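Local coordinates for 49 protein (Murid herpesvirus 4, PDB 6A4V), which probably interacts with the host enzyme poly(ADP-ribose) polymerase 1 and thereby facilitates replication of the virus, at residues H162-C165 with A166-T170; S225-K228 with L229-C233; F246-L249 with F250-V254; H284-H287 with R288-S292. All coordinates share one frame; numbering follows the deposited sequence.

Contact 1. Residues H162-C165 with A166-T170; sequences HEWC and ACFLT
The carbonyls of H162 and E163 take the amides of A166 and C167 in regular i to i+4 bonds, A166 N to H162 O at 3.0 Å and C167 N to E163 O at 3.1 Å, the latter nearly straight at 169°. These residues make up nearly the whole of the short alpha-helix 161-168, and the pattern slackens toward its end: F168 N to W164 O is weak at 3.4 Å, and L169 N to C165 O is weak too. On the inward side, W164 and F168, one turn apart, form a T-shaped (edge-to-face) pair. The F168 ring turns its CD2-CE2 edge onto one face of the five-membered ring of W164, with centroids 4.7 Å apart and planes at 75°. W164 holds CG anti to its own backbone N (chi1 -176°), whereas F168 keeps CG beside its N, and the two rings meet crosswise. Y155 makes a second edge-to-face pair with the indole, while V140 and L143 of helix 131-146 pack on F168. A second apolar pair links C165 and L169 one residue further along, where the methyl CD1 of L169 lies 3.8 Å from C165 SG.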
loop_
_atom_site.group_PDB
_atom_site.type_symbol
_atom_site.label_atom_id
_atom_site.label_comp_id
_atom_site.label_asym_id
_atom_site.label_seq_id
_atom_site.Cartn_x
_atom_site.Cartn_y
_atom_site.Cartn_z
ATOM N N HIS B 162 -1.018 25.562 13.185
ATOM C CA HIS B 162 -0.347 25.085 14.377
ATOM C C HIS B 162 -0.426 26.138 15.511
ATOM O O HIS B 162 -0.683 25.808 16.657
ATOM C CB HIS B 162 1.093 24.685 14.013
ATOM C CG HIS B 162 1.980 25.819 13.614
ATOM N ND1 HIS B 162 1.836 26.491 12.412
ATOM C CD2 HIS B 162 3.026 26.390 14.244
ATOM C CE1 HIS B 162 2.767 27.420 12.316
ATOM N NE2 HIS B 162 3.498 27.382 13.432
ATOM N N GLU B 163 -0.239 27.420 15.184
ATOM C CA GLU B 163 -0.370 28.485 16.175
ATOM C C GLU B 163 -1.732 28.364 16.868
ATOM O O GLU B 163 -1.793 28.306 18.096
ATOM C CB GLU B 163 -0.133 29.857 15.539
ATOM C CG GLU B 163 1.332 30.284 15.583
ATOM C CD GLU B 163 1.702 31.412 14.640
ATOM O OE1 GLU B 163 0.794 32.191 14.277
ATOM O OE2 GLU B 163 2.895 31.501 14.258
ATOM N N TRP B 164 -2.802 28.252 16.066
ATOM C CA TRP B 164 -4.186 28.115 16.554
ATOM C C TRP B 164 -4.373 26.866 17.414
ATOM O O TRP B 164 -5.082 26.927 18.409
ATOM C CB TRP B 164 -5.159 28.150 15.371
ATOM C CG TRP B 164 -6.625 28.112 15.674
ATOM C CD1 TRP B 164 -7.456 29.193 15.712
ATOM C CD2 TRP B 164 -7.492 26.960 15.702
ATOM N NE1 TRP B 164 -8.756 28.801 15.897
ATOM C CE2 TRP B 164 -8.805 27.432 15.935
ATOM C CE3 TRP B 164 -7.286 25.581 15.700
ATOM C CZ2 TRP B 164 -9.904 26.583 16.066
ATOM C CZ3 TRP B 164 -8.369 24.737 15.829
ATOM C CH2 TRP B 164 -9.660 25.232 15.988
ATOM N N CYS B 165 -3.757 25.744 17.026
ATOM C CA CYS B 165 -3.856 24.508 17.817
ATOM C C CYS B 165 -3.212 24.707 19.197
ATOM O O CYS B 165 -3.693 24.167 20.202
ATOM C CB CYS B 165 -3.201 23.318 17.118
ATOM S SG CYS B 165 -3.715 21.717 17.801
ATOM N N ALA B 166 -2.105 25.454 19.232
ATOM C CA ALA B 166 -1.350 25.666 20.457
ATOM C C ALA B 166 -2.178 26.501 21.452
ATOM O O ALA B 166 -2.347 26.091 22.607
ATOM C CB ALA B 166 -0.018 26.310 20.140
ATOM N N CYS B 167 -2.700 27.654 21.011
ATOM C CA CYS B 167 -3.572 28.473 21.858
ATOM C C CYS B 167 -4.589 27.606 22.589
ATOM O O CYS B 167 -4.709 27.651 23.813
ATOM C CB CYS B 167 -4.381 29.487 21.068
ATOM S SG CYS B 167 -3.352 30.805 20.395
ATOM N N PHE B 168 -5.325 26.821 21.807
ATOM C CA PHE B 168 -6.593 26.355 22.217
ATOM C C PHE B 168 -6.486 24.945 22.811
ATOM O O PHE B 168 -7.480 24.423 23.270
ATOM C CB PHE B 168 -7.544 26.497 21.033
ATOM C CG PHE B 168 -7.827 27.926 20.649
ATOM C CD1 PHE B 168 -8.225 28.845 21.608
ATOM C CD2 PHE B 168 -7.762 28.352 19.333
ATOM C CE1 PHE B 168 -8.531 30.151 21.269
ATOM C CE2 PHE B 168 -8.054 29.667 18.990
ATOM C CZ PHE B 168 -8.436 30.566 19.961
ATOM N N LEU B 169 -5.291 24.341 22.818
ATOM C CA LEU B 169 -5.071 23.111 23.602
ATOM C C LEU B 169 -4.937 23.458 25.087
ATOM O O LEU B 169 -4.122 24.304 25.431
ATOM C CB LEU B 169 -3.791 22.423 23.120
ATOM C CG LEU B 169 -3.883 21.707 21.775
ATOM C CD1 LEU B 169 -2.499 21.265 21.335
ATOM C CD2 LEU B 169 -4.869 20.549 21.824
ATOM N N THR B 170 -5.682 22.769 25.963
ATOM C CA THR B 170 -5.620 23.056 27.412
ATOM C C THR B 170 -4.861 21.953 28.163
ATOM O O THR B 170 -5.253 20.794 28.133
ATOM C CB THR B 170 -7.021 23.287 27.987
ATOM O OG1 THR B 170 -7.726 22.047 28.034
ATOM C CG2 THR B 170 -7.800 24.306 27.182
#

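Contact 2. Residues S225-K228 with L229-C233; sequences SVFK and LFSVC
V226 and F230 touch through one methyl and one ring edge on a buried side of the long alpha-helix 213-235. V226 CG1 lies close to the plane of the F230 ring, 3.6 Å from CD2, and the two side chains run side by side in the same direction. With chi1 of V226 at 171°, CG1 sits beside the carbonyl carbon, on the side of the following turn, where the ring lies.

The backbone bonds are those of a regular helix: L229 N to S225 O, F230 N to V226 O and V232 N to K228 O. Of these, F230 N to V226 O, 3.0 Å long, is close to straight at 173°.

S231 makes the side-chain hydrogen bond between the two segments; S225 OG bonds instead to V221 O, one turn earlier. The OG of S231 lies beside its own backbone N (chi1 -85°) and folds back to donate to F227 O at 3.0 Å. S231 N reaches the same F227 O at 2.9 Å, and the two donors arrive from opposite faces of the carbonyl plane. One oxygen is thus gripped twice, and the buried hydroxyl is satisfied within its own helix. The same OG lies over one face of the F227 ring, 3.9 Å from CZ and offset toward the rim.

Around the helix, F227 packs on L131, L132 and L135 of helix 131-146 and on R94 and I97 of helix 89-104. F230 meets L89 and L93 of helix 89-104 and pairs edge-to-face with Y40. K228 touches V161 of helix 161-168 and L132 of helix 131-146.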
loop_
_atom_site.group_PDB
_atom_site.type_symbol
_atom_site.label_atom_id
_atom_site.label_comp_id
_atom_site.label_asym_id
_atom_site.label_seq_id
_atom_site.Cartn_x
_atom_site.Cartn_y
_atom_site.Cartn_z
ATOM N N SER B 225 -7.728 21.161 13.295
ATOM C CA SER B 225 -6.494 21.634 12.773
ATOM C C SER B 225 -6.061 20.714 11.614
ATOM O O SER B 225 -5.726 21.182 10.588
ATOM C CB SER B 225 -5.411 21.712 13.819
ATOM O OG SER B 225 -5.877 22.230 15.073
ATOM N N VAL B 226 -6.033 19.408 11.851
ATOM C CA VAL B 226 -5.645 18.474 10.841
ATOM C C VAL B 226 -6.576 18.637 9.642
ATOM O O VAL B 226 -6.143 18.647 8.516
ATOM C CB VAL B 226 -5.666 17.011 11.316
ATOM C CG1 VAL B 226 -5.451 16.088 10.129
ATOM C CG2 VAL B 226 -4.650 16.750 12.392
ATOM N N PHE B 227 -7.864 18.729 9.881
ATOM C CA PHE B 227 -8.767 18.879 8.732
ATOM C C PHE B 227 -8.421 20.106 7.871
ATOM O O PHE B 227 -8.684 20.116 6.617
ATOM C CB PHE B 227 -10.203 18.995 9.226
ATOM C CG PHE B 227 -11.236 19.112 8.140
ATOM C CD1 PHE B 227 -11.508 18.028 7.319
ATOM C CD2 PHE B 227 -12.016 20.240 8.012
ATOM C CE1 PHE B 227 -12.451 18.143 6.313
ATOM C CE2 PHE B 227 -12.985 20.339 7.016
ATOM C CZ PHE B 227 -13.203 19.284 6.165
ATOM N N LYS B 228 -7.999 21.201 8.530
ATOM C CA LYS B 228 -7.797 22.472 7.833
ATOM C C LYS B 228 -6.526 22.298 6.998
ATOM O O LYS B 228 -6.529 22.682 5.813
ATOM C CB LYS B 228 -7.853 23.678 8.786
ATOM C CG LYS B 228 -7.090 24.943 8.366
ATOM C CD LYS B 228 -7.923 25.962 7.590
ATOM C CE LYS B 228 -7.339 27.364 7.553
ATOM N NZ LYS B 228 -7.577 28.130 8.798
ATOM N N LEU B 229 -5.528 21.594 7.554
ATOM C CA LEU B 229 -4.312 21.369 6.807
ATOM C C LEU B 229 -4.635 20.557 5.549
ATOM O O LEU B 229 -4.223 20.931 4.436
ATOM C CB LEU B 229 -3.283 20.638 7.659
ATOM C CG LEU B 229 -2.205 21.419 8.402
ATOM C CD1 LEU B 229 -1.115 20.447 8.812
ATOM C CD2 LEU B 229 -1.555 22.530 7.589
ATOM N N PHE B 230 -5.323 19.425 5.691
ATOM C CA PHE B 230 -5.575 18.565 4.536
ATOM C C PHE B 230 -6.467 19.343 3.567
ATOM O O PHE B 230 -6.387 19.205 2.348
ATOM C CB PHE B 230 -6.183 17.207 4.953
ATOM C CG PHE B 230 -5.154 16.160 5.295
ATOM C CD1 PHE B 230 -4.248 15.697 4.331
ATOM C CD2 PHE B 230 -5.029 15.674 6.592
ATOM C CE1 PHE B 230 -3.285 14.755 4.648
ATOM C CE2 PHE B 230 -4.049 14.734 6.902
ATOM C CZ PHE B 230 -3.201 14.251 5.934
ATOM N N SER B 231 -7.318 20.215 4.100
ATOM C CA SER B 231 -8.184 20.951 3.190
ATOM C C SER B 231 -7.351 21.792 2.235
ATOM O O SER B 231 -7.637 21.909 1.048
ATOM C CB SER B 231 -9.146 21.808 3.917
ATOM O OG SER B 231 -10.300 21.058 4.279
ATOM N N VAL B 232 -6.359 22.462 2.789
ATOM C CA VAL B 232 -5.587 23.365 1.985
ATOM C C VAL B 232 -4.756 22.520 1.023
ATOM O O VAL B 232 -4.704 22.741 -0.183
ATOM C CB VAL B 232 -4.736 24.272 2.900
ATOM C CG1 VAL B 232 -3.539 24.865 2.193
ATOM C CG2 VAL B 232 -5.615 25.364 3.503
ATOM N N CYS B 233 -4.147 21.489 1.590
ATOM C CA CYS B 233 -3.355 20.551 0.855
ATOM C C CYS B 233 -4.075 20.016 -0.396
ATOM O O CYS B 233 -3.449 19.888 -1.464
ATOM C CB CYS B 233 -3.002 19.422 1.782
ATOM S SG CYS B 233 -1.542 18.533 1.219
#

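Contact 3. Residues F246-L249 with F250-V254; sequences FNAL and FKNHV
H253 lies against L249 one turn earlier in the long alpha-helix 238-262, and its side chain can be followed outward from the backbone. CB is 3.7 Å from L249 O, and CG stays at the same distance from that oxygen. With chi1 at -84° CG sits beside the backbone N, and the ring reaches back over the preceding turn. CD2 then comes to 3.1 Å from L249 O, which lies at the ring edge and near its plane. L249 O also accepts H253 N at 3.3 Å. On the far side of the ring, ND1 is hydrogen-bonded to E256, which helps fix the rotation of the imidazole.

N252, next to H253, bends back over A248 in a similar way. Its CB is 3.3 Å from A248 O, the acceptor of its own backbone amide.

Of the other main-chain bonds, K251 N to N247 O is straight, 2.8 Å and 176°, while F250 N bonds F246 O and, weakly, N247 O. The buried amide of N247 has partners on both ends, ND2 bonding to L243 O and OD1 to N293. The rings of F246 and F250 pack against L72 of helix 61-85, and F250 also meets L286 and L289 of helix 274-289. At the tip of H253, NE2 lies 4.2 Å from the methyl CD1 of L249, whose side chain runs alongside in the same direction.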
loop_
_atom_site.group_PDB
_atom_site.type_symbol
_atom_site.label_atom_id
_atom_site.label_comp_id
_atom_site.label_asym_id
_atom_site.label_seq_id
_atom_site.Cartn_x
_atom_site.Cartn_y
_atom_site.Cartn_z
ATOM N N PHE B 246 8.602 14.436 -8.267
ATOM C CA PHE B 246 9.394 13.261 -7.890
ATOM C C PHE B 246 9.456 12.244 -9.051
ATOM O O PHE B 246 10.499 11.518 -9.249
ATOM C CB PHE B 246 8.842 12.713 -6.590
ATOM C CG PHE B 246 9.351 13.396 -5.355
ATOM C CD1 PHE B 246 10.664 13.221 -4.962
ATOM C CD2 PHE B 246 8.482 14.084 -4.530
ATOM C CE1 PHE B 246 11.134 13.820 -3.816
ATOM C CE2 PHE B 246 8.943 14.673 -3.373
ATOM C CZ PHE B 246 10.267 14.532 -3.009
ATOM N N ASN B 247 8.393 12.227 -9.871
ATOM C CA ASN B 247 8.356 11.385 -11.087
ATOM C C ASN B 247 9.433 11.861 -12.080
ATOM O O ASN B 247 10.168 11.068 -12.655
ATOM C CB ASN B 247 6.938 11.211 -11.684
ATOM C CG ASN B 247 6.116 10.134 -10.983
ATOM O OD1 ASN B 247 6.276 8.951 -11.222
ATOM N ND2 ASN B 247 5.315 10.523 -10.015
ATOM N N ALA B 248 9.486 13.146 -12.380
ATOM C CA ALA B 248 10.629 13.792 -13.171
ATOM C C ALA B 248 11.992 13.381 -12.607
ATOM O O ALA B 248 12.903 12.779 -13.236
ATOM C CB ALA B 248 10.439 15.255 -13.012
ATOM N N LEU B 249 12.092 13.579 -11.314
ATOM C CA LEU B 249 13.329 13.431 -10.673
ATOM C C LEU B 249 13.720 11.972 -10.816
ATOM O O LEU B 249 14.843 11.727 -11.020
ATOM C CB LEU B 249 13.180 13.928 -9.242
ATOM C CG LEU B 249 14.438 14.303 -8.459
ATOM C CD1 LEU B 249 15.304 15.311 -9.194
ATOM C CD2 LEU B 249 14.047 14.839 -7.069
ATOM N N PHE B 250 12.757 11.029 -10.812
ATOM C CA PHE B 250 13.070 9.579 -10.951
ATOM C C PHE B 250 13.389 9.271 -12.418
ATOM O O PHE B 250 14.362 8.551 -12.768
ATOM C CB PHE B 250 11.919 8.786 -10.336
ATOM C CG PHE B 250 11.940 7.299 -10.536
ATOM C CD1 PHE B 250 13.004 6.549 -10.093
ATOM C CD2 PHE B 250 10.833 6.639 -11.066
ATOM C CE1 PHE B 250 13.066 5.194 -10.346
ATOM C CE2 PHE B 250 10.836 5.257 -11.208
ATOM C CZ PHE B 250 11.986 4.541 -10.889
ATOM N N LYS B 251 12.505 9.693 -13.308
ATOM C CA LYS B 251 12.785 9.400 -14.758
ATOM C C LYS B 251 14.164 9.926 -15.229
ATOM O O LYS B 251 14.843 9.337 -16.018
ATOM C CB LYS B 251 11.719 10.103 -15.589
ATOM C CG LYS B 251 11.746 9.805 -17.074
ATOM C CD LYS B 251 11.341 11.025 -17.904
ATOM C CE LYS B 251 10.114 11.763 -17.410
ATOM N NZ LYS B 251 9.788 12.852 -18.368
ATOM N N ASN B 252 14.509 11.161 -14.841
ATOM C CA ASN B 252 15.747 11.798 -15.247
ATOM C C ASN B 252 16.965 11.133 -14.579
ATOM O O ASN B 252 18.101 11.093 -15.191
ATOM C CB ASN B 252 15.671 13.305 -15.015
ATOM C CG ASN B 252 14.705 13.966 -15.962
ATOM O OD1 ASN B 252 14.817 13.776 -17.188
ATOM N ND2 ASN B 252 13.823 14.826 -15.433
ATOM N N HIS B 253 16.808 10.575 -13.386
ATOM C CA HIS B 253 17.979 9.932 -12.798
ATOM C C HIS B 253 18.135 8.580 -13.438
ATOM O O HIS B 253 19.263 8.125 -13.499
ATOM C CB HIS B 253 17.975 9.786 -11.294
ATOM C CG HIS B 253 18.441 10.974 -10.534
ATOM N ND1 HIS B 253 19.788 11.234 -10.320
ATOM C CD2 HIS B 253 17.735 11.902 -9.841
ATOM C CE1 HIS B 253 19.874 12.303 -9.549
ATOM N NE2 HIS B 253 18.626 12.760 -9.271
ATOM N N VAL B 254 17.045 7.963 -13.949
ATOM C CA VAL B 254 17.272 6.766 -14.779
ATOM C C VAL B 254 18.131 7.155 -16.003
ATOM O O VAL B 254 19.076 6.444 -16.373
ATOM C CB VAL B 254 15.936 6.042 -15.103
ATOM C CG1 VAL B 254 16.125 4.923 -16.123
ATOM C CG2 VAL B 254 15.344 5.417 -13.811
#

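Contact 4. Residues H284-H287 with R288-S292; sequences HLLH and RLQTS
R288 N and L289 N bond back to H284 O and L285 O, the L289 bond short at 2.7 Å, but the next in line, Q290 N to L286 O, is only weak at 3.5 Å. Among the side chains, L286 and L289 lie side by side and point the same way, their methyls L286 CD1 and L289 CD2 3.8 Å apart. L289 also packs on V297 and F298 of helix 295-312. All this happens at the C-terminal end of alpha-helix 274-289, where the chain leaves the helix and the carbonyl of R288 gathers several donors. T291 N and S292 N both reach R288 O at 2.9 Å, and T291 OG1 adds a bond of 3.1 Å. T291 puts this hydroxyl between its backbone N and carbonyl carbon (chi1 41°), facing back toward that oxygen. The arginine chain bends at chi2 and curls round the same turn: NH1 makes a weak bond to T291 OG1, and S292 OG stands over the centre of one guanidinium face, 3.2 Å above its plane. Outward, R288 NE forms a long, weak ion pair with E95 of the second subunit, where T102 and R99 of that subunit pack on H284 and L285.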
loop_
_atom_site.group_PDB
_atom_site.type_symbol
_atom_site.label_atom_id
_atom_site.label_comp_id
_atom_site.label_asym_id
_atom_site.label_seq_id
_atom_site.Cartn_x
_atom_site.Cartn_y
_atom_site.Cartn_z
ATOM N N HIS B 284 12.481 0.409 -20.570
ATOM C CA HIS B 284 11.094 0.037 -21.008
ATOM C C HIS B 284 10.069 0.274 -19.901
ATOM O O HIS B 284 8.951 0.746 -20.145
ATOM C CB HIS B 284 11.041 -1.465 -21.396
ATOM C CG HIS B 284 11.730 -1.815 -22.669
ATOM N ND1 HIS B 284 12.580 -2.920 -22.768
ATOM C CD2 HIS B 284 11.684 -1.251 -23.898
ATOM C CE1 HIS B 284 13.032 -3.024 -24.002
ATOM N NE2 HIS B 284 12.501 -2.003 -24.718
ATOM N N LEU B 285 10.454 -0.075 -18.666
ATOM C CA LEU B 285 9.593 0.131 -17.554
ATOM C C LEU B 285 9.293 1.621 -17.337
ATOM O O LEU B 285 8.063 1.987 -17.114
ATOM C CB LEU B 285 10.234 -0.533 -16.324
ATOM C CG LEU B 285 9.974 -2.048 -16.261
ATOM C CD1 LEU B 285 10.851 -2.714 -15.246
ATOM C CD2 LEU B 285 8.523 -2.339 -16.011
ATOM N N LEU B 286 10.366 2.450 -17.349
ATOM C CA LEU B 286 10.248 3.877 -17.071
ATOM C C LEU B 286 9.361 4.530 -18.108
ATOM O O LEU B 286 8.496 5.340 -17.788
ATOM C CB LEU B 286 11.631 4.537 -16.956
ATOM C CG LEU B 286 12.020 4.872 -15.513
ATOM C CD1 LEU B 286 10.977 5.783 -14.889
ATOM C CD2 LEU B 286 12.189 3.607 -14.673
ATOM N N HIS B 287 9.505 4.075 -19.335
ATOM C CA HIS B 287 8.713 4.553 -20.405
ATOM C C HIS B 287 7.247 4.148 -20.201
ATOM O O HIS B 287 6.320 4.906 -20.599
ATOM C CB HIS B 287 9.261 4.014 -21.737
ATOM C CG HIS B 287 8.676 4.725 -22.909
ATOM N ND1 HIS B 287 7.446 4.362 -23.462
ATOM C CD2 HIS B 287 9.087 5.819 -23.583
ATOM C CE1 HIS B 287 7.153 5.180 -24.457
ATOM N NE2 HIS B 287 8.138 6.087 -24.536
ATOM N N ARG B 288 6.996 2.933 -19.672
ATOM C CA ARG B 288 5.591 2.530 -19.466
ATOM C C ARG B 288 5.005 3.320 -18.291
ATOM O O ARG B 288 3.808 3.648 -18.328
ATOM C CB ARG B 288 5.409 1.038 -19.155
ATOM C CG ARG B 288 3.953 0.570 -19.154
ATOM C CD ARG B 288 3.382 0.636 -20.567
ATOM N NE ARG B 288 2.036 0.089 -20.670
ATOM C CZ ARG B 288 0.912 0.797 -20.630
ATOM N NH1 ARG B 288 0.900 2.082 -20.959
ATOM N NH2 ARG B 288 -0.202 0.205 -20.226
ATOM N N LEU B 289 5.823 3.537 -17.241
ATOM C CA LEU B 289 5.418 4.247 -16.097
ATOM C C LEU B 289 4.817 5.631 -16.410
ATOM O O LEU B 289 4.014 6.155 -15.628
ATOM C CB LEU B 289 6.617 4.355 -15.169
ATOM C CG LEU B 289 6.335 4.940 -13.799
ATOM C CD1 LEU B 289 5.348 4.051 -13.008
ATOM C CD2 LEU B 289 7.679 5.087 -13.087
ATOM N N GLN B 290 5.154 6.229 -17.545
ATOM C CA GLN B 290 4.687 7.559 -17.796
ATOM C C GLN B 290 3.239 7.517 -18.284
ATOM O O GLN B 290 2.574 8.553 -18.276
ATOM C CB GLN B 290 5.566 8.310 -18.806
ATOM C CG GLN B 290 7.058 8.236 -18.534
ATOM C CD GLN B 290 7.459 8.764 -17.177
ATOM O OE1 GLN B 290 8.235 8.131 -16.448
ATOM N NE2 GLN B 290 6.840 9.866 -16.793
ATOM N N THR B 291 2.755 6.364 -18.754
ATOM C CA THR B 291 1.371 6.311 -19.277
ATOM C C THR B 291 0.491 5.471 -18.349
ATOM O O THR B 291 -0.676 5.693 -18.301
ATOM C CB THR B 291 1.345 5.840 -20.733
ATOM O OG1 THR B 291 2.303 4.782 -20.833
ATOM C CG2 THR B 291 1.691 6.950 -21.699
ATOM N N SER B 292 1.083 4.497 -17.644
ATOM C CA SER B 292 0.424 3.778 -16.548
ATOM C C SER B 292 1.293 3.803 -15.284
ATOM O O SER B 292 2.179 2.905 -15.013
ATOM C CB SER B 292 0.036 2.375 -16.911
ATOM O OG SER B 292 1.121 1.737 -17.529
#

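In the fold
Contact 2 is the most deeply buried of the four, about 10 Å from the chain's centre, while contacts 1, 3 and 4 lie 20 Å or more out and are partly buried. Contacts 1 and 2 sit on helices 161-168 and 213-235, which meet where C165 and W164 pack against S225. Contacts 3 and 4 form a second pair, on the opposite side of the chain's centre from contact 1: helices 238-262 and 274-289 touch there, with V254 on L286. The chemistry follows position. Aromatic packing marks contact 1, a buried serine contact 2, contact 3 combines polar H253 and N252 with buried phenylalanines, and contact 4, at a helix end, reaches the second subunit.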